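Local coordinates for protein putative methylase (Clostridium difficile, PDB 3LDU) that probably methylates guanine bases of ribosomal RNA, joining a probably RNA-binding THUMP domain to a GTP-binding Rossmann-like methyltransferase domain, at residues E68-N80 with K107-K119. Sequence-based numbering, arbitrary orientation.
Sequences EFEAKSFDELFEN and KLYSTPDVQAIVK
L108 drives its CD2 methyl onto the F74 ring, a CH-pi contact 3.6 Å from the ring centroid and only 6° off the ring normal. CG of F74 is anti to its own carbonyl carbon (chi1 -70°), which swings the ring across to helix 111-119; there CZ reaches D113 CB at 3.9 Å, CE1 meets V114 CG2, and CD1 meets I117 CG1, whose side chain crosses that of F74 at about a right angle. The other methyl of L108, CD1, lies against A71 CB and L77 CB. L77 fills the middle of the interface: CD2 touches I117 CG2 at 3.9 Å and the backbone of V114, while CD1 turns to V118 CG2. Farther along, the I117 CG2 methyl packs on F78 CB at 3.7 Å, and the F78 ring carries its edge to the I117 carbonyl.

The loop end is polar and looser. K107, its chain bent at chi3 and chi4, curls back so that NZ donates to K72 O over a long 3.3 Å, tilted out of the carbonyl plane; the K72 ammonium instead forms a salt bridge with D152. A water donates to A71 O and accepts from L108 N, bridging the two backbones where L108 centres an inverse gamma turn. S73 OG caps helix 74-80 by accepting from E76 N, and E76 OE2 accepts from K72 N, which meets it from above the carboxylate plane.

The two helix segments run in the same general direction, crossing at -37° with their axes 9.0 Å apart at the closest point. Within the THUMP domain the helices lie side by side on one face of the sheet, helix 111-129 over strands 98-104 and 145-150, helix 74-82 near strands 63-70 and 153-159, where A71 hydrogen-bonds through its backbone with D152.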
loop_
_atom_site.group_PDB
_atom_site.type_symbol
_atom_site.label_atom_id
_atom_site.label_comp_id
_atom_site.label_asym_id
_atom_site.label_seq_id
_atom_site.Cartn_x
_atom_site.Cartn_y
_atom_site.Cartn_z
ATOM N N GLU A 68 17.858 15.570 -5.636
ATOM C CA GLU A 68 18.682 14.639 -4.882
ATOM C C GLU A 68 20.117 15.145 -4.918
ATOM O O GLU A 68 20.621 15.531 -5.973
ATOM C CB GLU A 68 18.574 13.217 -5.447
ATOM C CG GLU A 68 19.520 12.223 -4.798
ATOM C CD GLU A 68 19.252 10.789 -5.228
ATOM O OE1 GLU A 68 19.746 9.862 -4.550
ATOM O OE2 GLU A 68 18.543 10.590 -6.238
ATOM N N PHE A 69 20.758 15.184 -3.756
ATOM C CA PHE A 69 22.124 15.678 -3.653
ATOM C C PHE A 69 22.751 15.166 -2.372
ATOM O O PHE A 69 22.055 14.723 -1.465
ATOM C CB PHE A 69 22.153 17.210 -3.663
ATOM C CG PHE A 69 21.225 17.847 -2.649
ATOM C CD1 PHE A 69 21.587 17.940 -1.312
ATOM C CD2 PHE A 69 19.995 18.361 -3.038
ATOM C CE1 PHE A 69 20.730 18.529 -0.374
ATOM C CE2 PHE A 69 19.141 18.952 -2.114
ATOM C CZ PHE A 69 19.509 19.036 -0.782
ATOM N N GLU A 70 24.072 15.235 -2.296
ATOM C CA GLU A 70 24.766 14.873 -1.076
ATOM C C GLU A 70 24.776 16.059 -0.115
ATOM O O GLU A 70 24.924 17.201 -0.532
ATOM C CB GLU A 70 26.195 14.450 -1.403
ATOM C CG GLU A 70 26.983 14.000 -0.201
ATOM C CD GLU A 70 28.316 13.428 -0.591
ATOM O OE1 GLU A 70 29.338 14.117 -0.378
ATOM O OE2 GLU A 70 28.334 12.301 -1.129
ATOM N N ALA A 71 24.616 15.789 1.173
ATOM C CA ALA A 71 24.735 16.835 2.178
ATOM C C ALA A 71 25.326 16.241 3.449
ATOM O O ALA A 71 24.701 15.415 4.093
ATOM C CB ALA A 71 23.384 17.472 2.464
ATOM N N LYS A 72 26.538 16.655 3.800
ATOM C CA LYS A 72 27.197 16.126 4.990
ATOM C C LYS A 72 27.203 17.128 6.146
ATOM O O LYS A 72 27.633 16.812 7.255
ATOM C CB LYS A 72 28.624 15.689 4.655
ATOM C CG LYS A 72 28.690 14.466 3.743
ATOM C CD LYS A 72 30.132 14.092 3.431
ATOM C CE LYS A 72 30.230 12.919 2.457
ATOM N NZ LYS A 72 29.870 11.608 3.075
ATOM N N SER A 73 26.729 18.339 5.883
ATOM C CA SER A 73 26.622 19.349 6.929
ATOM C C SER A 73 25.335 20.129 6.750
ATOM O O SER A 73 24.754 20.142 5.667
ATOM C CB SER A 73 27.806 20.309 6.845
ATOM O OG SER A 73 27.727 21.094 5.667
ATOM N N PHE A 74 24.892 20.805 7.802
ATOM C CA PHE A 74 23.696 21.620 7.674
ATOM C C PHE A 74 23.898 22.794 6.706
ATOM O O PHE A 74 22.985 23.166 5.978
ATOM C CB PHE A 74 23.172 22.046 9.046
ATOM C CG PHE A 74 22.595 20.893 9.847
ATOM C CD1 PHE A 74 21.377 20.337 9.498
ATOM C CD2 PHE A 74 23.291 20.353 10.915
ATOM C CE1 PHE A 74 20.852 19.273 10.209
ATOM C CE2 PHE A 74 22.772 19.288 11.637
ATOM C CZ PHE A 74 21.551 18.753 11.284
ATOM N N ASP A 75 25.106 23.351 6.663
ATOM C CA ASP A 75 25.408 24.382 5.669
ATOM C C ASP A 75 25.221 23.839 4.241
ATOM O O ASP A 75 24.628 24.498 3.385
ATOM C CB ASP A 75 26.826 24.932 5.864
ATOM C CG ASP A 75 26.978 25.713 7.163
ATOM O OD1 ASP A 75 25.995 26.346 7.603
ATOM O OD2 ASP A 75 28.087 25.702 7.742
ATOM N N GLU A 76 25.716 22.635 3.987
ATOM C CA GLU A 76 25.580 22.034 2.666
ATOM C C GLU A 76 24.107 21.732 2.343
ATOM O O GLU A 76 23.652 21.961 1.226
ATOM C CB GLU A 76 26.448 20.775 2.553
ATOM C CG GLU A 76 26.566 20.234 1.137
ATOM C CD GLU A 76 27.542 19.067 1.013
ATOM O OE1 GLU A 76 27.932 18.751 -0.137
ATOM O OE2 GLU A 76 27.917 18.468 2.052
ATOM N N LEU A 77 23.373 21.208 3.326
ATOM C CA LEU A 77 21.933 20.965 3.170
ATOM C C LEU A 77 21.199 22.273 2.820
ATOM O O LEU A 77 20.386 22.319 1.894
ATOM C CB LEU A 77 21.351 20.352 4.453
ATOM C CG LEU A 77 19.821 20.212 4.532
ATOM C CD1 LEU A 77 19.342 19.236 3.471
ATOM C CD2 LEU A 77 19.368 19.730 5.912
ATOM N N PHE A 78 21.498 23.332 3.565
ATOM C CA PHE A 78 20.899 24.644 3.302
ATOM C C PHE A 78 21.227 25.178 1.905
ATOM O O PHE A 78 20.334 25.528 1.138
ATOM C CB PHE A 78 21.324 25.670 4.358
ATOM C CG PHE A 78 20.759 27.039 4.118
ATOM C CD1 PHE A 78 19.440 27.317 4.425
ATOM C CD2 PHE A 78 21.541 28.035 3.561
ATOM C CE1 PHE A 78 18.907 28.575 4.194
ATOM C CE2 PHE A 78 21.018 29.301 3.323
ATOM C CZ PHE A 78 19.700 29.574 3.646
ATOM N N GLU A 79 22.510 25.241 1.572
ATOM C CA GLU A 79 22.905 25.774 0.268
ATOM C C GLU A 79 22.287 24.998 -0.897
ATOM O O GLU A 79 21.802 25.598 -1.860
ATOM C CB GLU A 79 24.429 25.839 0.139
ATOM C CG GLU A 79 25.065 26.905 1.033
ATOM C CD GLU A 79 24.668 28.332 0.636
ATOM O OE1 GLU A 79 24.512 28.592 -0.579
ATOM O OE2 GLU A 79 24.517 29.192 1.536
ATOM N N ASN A 80 22.288 23.671 -0.813
ATOM C CA ASN A 80 21.726 22.871 -1.897
ATOM C C ASN A 80 20.212 22.994 -2.011
ATOM O O ASN A 80 19.659 22.951 -3.108
ATOM C CB ASN A 80 22.149 21.400 -1.770
ATOM C CG ASN A 80 23.639 21.208 -1.990
ATOM O OD1 ASN A 80 24.286 22.035 -2.631
ATOM N ND2 ASN A 80 24.191 20.133 -1.453
ATOM N N LYS A 107 25.225 11.568 8.500
ATOM C CA LYS A 107 25.749 12.542 9.449
ATOM C C LYS A 107 24.665 13.493 9.971
ATOM O O LYS A 107 24.669 13.852 11.146
ATOM C CB LYS A 107 26.902 13.317 8.808
ATOM C CG LYS A 107 28.085 12.428 8.411
ATOM C CD LYS A 107 29.070 13.141 7.485
ATOM C CE LYS A 107 30.203 13.841 8.243
ATOM N NZ LYS A 107 29.768 15.032 9.020
ATOM N N LEU A 108 23.725 13.873 9.107
ATOM C CA LEU A 108 22.617 14.734 9.523
ATOM C C LEU A 108 21.470 13.899 10.097
ATOM O O LEU A 108 20.419 13.751 9.467
ATOM C CB LEU A 108 22.127 15.583 8.351
ATOM C CG LEU A 108 23.212 16.406 7.643
ATOM C CD1 LEU A 108 22.593 17.182 6.492
ATOM C CD2 LEU A 108 23.926 17.336 8.623
ATOM N N TYR A 109 21.685 13.354 11.295
ATOM C CA TYR A 109 20.743 12.403 11.881
ATOM C C TYR A 109 19.609 13.069 12.646
ATOM O O TYR A 109 18.586 12.441 12.920
ATOM C CB TYR A 109 21.481 11.439 12.812
ATOM C CG TYR A 109 22.228 12.130 13.922
ATOM C CD1 TYR A 109 21.576 12.527 15.081
ATOM C CD2 TYR A 109 23.579 12.397 13.809
ATOM C CE1 TYR A 109 22.251 13.160 16.099
ATOM C CE2 TYR A 109 24.267 13.038 14.824
ATOM C CZ TYR A 109 23.599 13.408 15.965
ATOM O OH TYR A 109 24.283 14.041 16.969
ATOM N N SER A 110 19.775 14.336 13.006
ATOM C CA SER A 110 18.720 15.013 13.754
ATOM C C SER A 110 17.618 15.521 12.828
ATOM O O SER A 110 17.734 16.611 12.255
ATOM C CB SER A 110 19.289 16.176 14.556
ATOM O OG SER A 110 18.242 16.769 15.301
ATOM N N THR A 111 16.548 14.745 12.687
ATOM C CA THR A 111 15.519 15.079 11.707
ATOM C C THR A 111 14.801 16.414 11.942
ATOM O O THR A 111 14.462 17.100 10.978
ATOM C CB THR A 111 14.505 13.930 11.486
ATOM O OG1 THR A 111 13.831 13.612 12.710
ATOM C CG2 THR A 111 15.233 12.682 10.977
ATOM N N PRO A 112 14.556 16.791 13.210
ATOM C CA PRO A 112 13.871 18.084 13.351
ATOM C C PRO A 112 14.740 19.243 12.865
ATOM O O PRO A 112 14.198 20.231 12.360
ATOM C CB PRO A 112 13.621 18.191 14.858
ATOM C CG PRO A 112 13.602 16.742 15.338
ATOM C CD PRO A 112 14.637 16.059 14.489
ATOM N N ASP A 113 16.059 19.127 13.010
ATOM C CA ASP A 113 16.966 20.159 12.507
ATOM C C ASP A 113 17.037 20.156 10.984
ATOM O O ASP A 113 17.139 21.224 10.350
ATOM C CB ASP A 113 18.354 20.017 13.123
ATOM C CG ASP A 113 18.348 20.309 14.609
ATOM O OD1 ASP A 113 17.813 21.373 15.000
ATOM O OD2 ASP A 113 18.849 19.470 15.386
ATOM N N VAL A 114 16.962 18.961 10.400
ATOM C CA VAL A 114 16.878 18.826 8.948
ATOM C C VAL A 114 15.631 19.570 8.454
ATOM O O VAL A 114 15.684 20.322 7.472
ATOM C CB VAL A 114 16.822 17.347 8.518
ATOM C CG1 VAL A 114 16.353 17.201 7.071
ATOM C CG2 VAL A 114 18.173 16.669 8.729
ATOM N N GLN A 115 14.517 19.370 9.149
ATOM C CA GLN A 115 13.256 20.007 8.780
ATOM C C GLN A 115 13.365 21.525 8.847
ATOM O O GLN A 115 12.905 22.213 7.939
ATOM C CB GLN A 115 12.105 19.552 9.680
ATOM C CG GLN A 115 11.673 18.094 9.495
ATOM C CD GLN A 115 10.619 17.717 10.533
ATOM O OE1 GLN A 115 10.944 17.479 11.692
ATOM N NE2 GLN A 115 9.348 17.712 10.130
ATOM N N ALA A 116 13.958 22.038 9.926
ATOM C CA ALA A 116 14.064 23.485 10.111
ATOM C C ALA A 116 14.948 24.110 9.043
ATOM O O ALA A 116 14.617 25.161 8.519
ATOM C CB ALA A 116 14.609 23.827 11.491
ATOM N N ILE A 117 16.078 23.474 8.746
ATOM C CA ILE A 117 17.021 24.014 7.772
ATOM C C ILE A 117 16.409 24.020 6.367
ATOM O O ILE A 117 16.556 24.991 5.619
ATOM C CB ILE A 117 18.366 23.247 7.784
ATOM C CG1 ILE A 117 19.158 23.567 9.060
ATOM C CG2 ILE A 117 19.197 23.578 6.539
ATOM C CD1 ILE A 117 19.849 24.934 9.040
ATOM N N VAL A 118 15.714 22.943 6.013
ATOM C CA VAL A 118 15.038 22.893 4.723
ATOM C C VAL A 118 13.950 23.970 4.644
ATOM O O VAL A 118 13.823 24.650 3.626
ATOM C CB VAL A 118 14.470 21.466 4.421
ATOM C CG1 VAL A 118 13.477 21.497 3.272
ATOM C CG2 VAL A 118 15.614 20.509 4.096
ATOM N N LYS A 119 13.177 24.133 5.717
ATOM C CA LYS A 119 12.185 25.212 5.775
ATOM C C LYS A 119 12.845 26.563 5.489
ATOM O O LYS A 119 12.396 27.326 4.633
ATOM C CB LYS A 119 11.493 25.238 7.145
ATOM C CG LYS A 119 10.412 26.311 7.272
ATOM C CD LYS A 119 9.229 26.032 6.353
ATOM C CE LYS A 119 8.135 27.095 6.508
ATOM N NZ LYS A 119 6.849 26.734 5.823
HETATM O O HOH W 1 24.022 13.508 6.080
#